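Side-chain contact in mandelate racemase/muconate lactonizing enzyme family protein (PDB 3T9P), which probably acts as an isomerase or related enzyme of the mandelate racemase/muconate lactonizing enzyme family, within the enolase superfamily: residues D149-F154 with S193-D198. Residues are numbered along the deposited sequence; the frame is centred on the assembly and turned at random.
Sequences DEAERF and SRALGD
Ala195 and Ala151 meet methyl to methyl, their CB atoms 3.7 Å apart, where 193-198, at the end of helix 184-196, comes nearest 149-154 of helix 147-161. Both are outer helices of the barrel domain, joined in the chain through strand 165-169. With nothing beyond CB at either position, the backbones can approach until the two CA atoms lie 6.0 Å apart. Leu196 then reaches across with its branched end: CG lies anti to its own carbonyl carbon (chi1 -81°), and CD2 comes to 3.8 Å from CB of Phe154. Its other methyl, CD1, lies obliquely by the Phe154 ring, while the side chain also touches Phe166 and Trp168 of the strand beneath. Gly197 ends the helix with positive phi, a conformation most easily adopted without a side chain. Behind the apolar seam, Glu150 OE2 lies 3.6 Å above one face of the Phe154 ring, offset toward its rim. That oxygen accepts a nearly straight hydrogen bond from Arg153 NE (2.6 Å, 165°), part of a salt bridge, which probably offsets the cost of a buried carboxylate; Ser140 OG is hydrogen-bonded to OE1. The contact itself is apolar packing without hydrogen bonds; the polar tie comes from Arg158 of helix 147-161, whose NH1 bonds Leu196 O.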
loop_
_atom_site.group_PDB
_atom_site.type_symbol
_atom_site.label_atom_id
_atom_site.label_comp_id
_atom_site.label_asym_id
_atom_site.label_seq_id
_atom_site.Cartn_x
_atom_site.Cartn_y
_atom_site.Cartn_z
ATOM N N ASP A 149 30.507 -0.426 -21.764
ATOM C CA ASP A 149 29.346 -0.117 -22.534
ATOM C C ASP A 149 28.532 1.072 -21.983
ATOM O O ASP A 149 28.047 1.866 -22.731
ATOM C CB ASP A 149 28.476 -1.342 -22.712
ATOM C CG ASP A 149 29.056 -2.333 -23.722
ATOM O OD1 ASP A 149 30.045 -2.036 -24.370
ATOM O OD2 ASP A 149 28.510 -3.396 -23.867
ATOM N N GLU A 150 28.374 1.154 -20.683
ATOM C CA GLU A 150 27.675 2.276 -20.053
ATOM C C GLU A 150 28.443 3.570 -20.306
ATOM O O GLU A 150 27.886 4.528 -20.686
ATOM C CB GLU A 150 27.507 2.038 -18.551
ATOM C CG GLU A 150 26.552 3.007 -17.872
ATOM C CD GLU A 150 25.110 2.793 -18.292
ATOM O OE1 GLU A 150 24.328 2.252 -17.484
ATOM O OE2 GLU A 150 24.761 3.164 -19.432
ATOM N N ALA A 151 29.751 3.531 -20.187
ATOM C CA ALA A 151 30.579 4.698 -20.454
ATOM C C ALA A 151 30.482 5.192 -21.871
ATOM O O ALA A 151 30.312 6.355 -22.100
ATOM C CB ALA A 151 32.000 4.411 -20.128
ATOM N N GLU A 152 30.536 4.258 -22.814
ATOM C CA GLU A 152 30.458 4.618 -24.193
ATOM C C GLU A 152 29.129 5.210 -24.561
ATOM O O GLU A 152 29.095 6.203 -25.243
ATOM C CB GLU A 152 30.821 3.482 -25.166
ATOM C CG GLU A 152 31.167 4.008 -26.577
ATOM C CD GLU A 152 31.940 5.409 -26.611
ATOM O OE1 GLU A 152 33.098 5.508 -26.151
ATOM O OE2 GLU A 152 31.365 6.410 -27.113
ATOM N N ARG A 153 28.032 4.629 -24.094
ATOM C CA ARG A 153 26.782 5.236 -24.521
ATOM C C ARG A 153 26.633 6.605 -23.850
ATOM O O ARG A 153 26.070 7.492 -24.456
ATOM C CB ARG A 153 25.578 4.306 -24.349
ATOM C CG ARG A 153 25.128 4.034 -22.943
ATOM C CD ARG A 153 23.780 3.282 -22.992
ATOM N NE ARG A 153 23.366 2.902 -21.624
ATOM C CZ ARG A 153 22.173 2.408 -21.326
ATOM N NH1 ARG A 153 21.229 2.279 -22.267
ATOM N NH2 ARG A 153 21.910 2.051 -20.045
ATOM N N PHE A 154 27.120 6.752 -22.619
ATOM C CA PHE A 154 27.046 8.028 -21.895
ATOM C C PHE A 154 27.880 9.097 -22.636
ATOM O O PHE A 154 27.419 10.257 -22.808
ATOM C CB PHE A 154 27.555 7.854 -20.491
ATOM C CG PHE A 154 26.508 7.373 -19.483
ATOM C CD1 PHE A 154 25.180 7.093 -19.877
ATOM C CD2 PHE A 154 26.842 7.257 -18.144
ATOM C CE1 PHE A 154 24.238 6.723 -18.918
ATOM C CE2 PHE A 154 25.890 6.794 -17.161
ATOM C CZ PHE A 154 24.596 6.531 -17.544
ATOM N N SER A 193 32.833 7.354 -14.480
ATOM C CA SER A 193 33.207 8.675 -14.009
ATOM C C SER A 193 34.432 9.241 -14.791
ATOM O O SER A 193 34.372 10.407 -15.271
ATOM C CB SER A 193 33.559 8.608 -12.526
ATOM O OG SER A 193 34.023 9.891 -12.096
ATOM N N ARG A 194 35.499 8.430 -14.967
ATOM C CA ARG A 194 36.658 8.929 -15.744
ATOM C C ARG A 194 36.270 9.089 -17.186
ATOM O O ARG A 194 36.698 10.040 -17.773
ATOM C CB ARG A 194 37.928 8.079 -15.543
ATOM C CG ARG A 194 38.415 7.909 -14.019
ATOM C CD ARG A 194 39.559 6.847 -13.844
ATOM N NE ARG A 194 40.808 7.391 -14.401
ATOM C CZ ARG A 194 41.232 7.244 -15.667
ATOM N NH1 ARG A 194 40.556 6.498 -16.539
ATOM N NH2 ARG A 194 42.367 7.816 -16.072
ATOM N N ALA A 195 35.434 8.230 -17.794
ATOM C CA ALA A 195 35.051 8.469 -19.197
ATOM C C ALA A 195 34.302 9.799 -19.306
ATOM O O ALA A 195 34.520 10.540 -20.242
ATOM C CB ALA A 195 34.171 7.345 -19.782
ATOM N N LEU A 196 33.406 10.094 -18.315
ATOM C CA LEU A 196 32.500 11.262 -18.484
ATOM C C LEU A 196 33.344 12.525 -18.318
ATOM O O LEU A 196 33.073 13.541 -18.997
ATOM C CB LEU A 196 31.411 11.258 -17.410
ATOM C CG LEU A 196 30.210 10.346 -17.653
ATOM C CD1 LEU A 196 29.282 10.418 -16.418
ATOM C CD2 LEU A 196 29.460 10.792 -18.945
ATOM N N GLY A 197 34.336 12.477 -17.428
ATOM C CA GLY A 197 35.315 13.605 -17.307
ATOM C C GLY A 197 34.816 14.775 -16.433
ATOM O O GLY A 197 33.788 14.645 -15.755
ATOM N N ASP A 198 35.541 15.901 -16.460
ATOM C CA ASP A 198 35.302 17.063 -15.603
ATOM C C ASP A 198 34.087 17.825 -16.045
ATOM O O ASP A 198 33.702 17.748 -17.204
ATOM C CB ASP A 198 36.475 18.061 -15.783
ATOM C CG ASP A 198 37.814 17.548 -15.187
ATOM O OD1 ASP A 198 37.841 16.544 -14.409
ATOM O OD2 ASP A 198 38.830 18.214 -15.541
#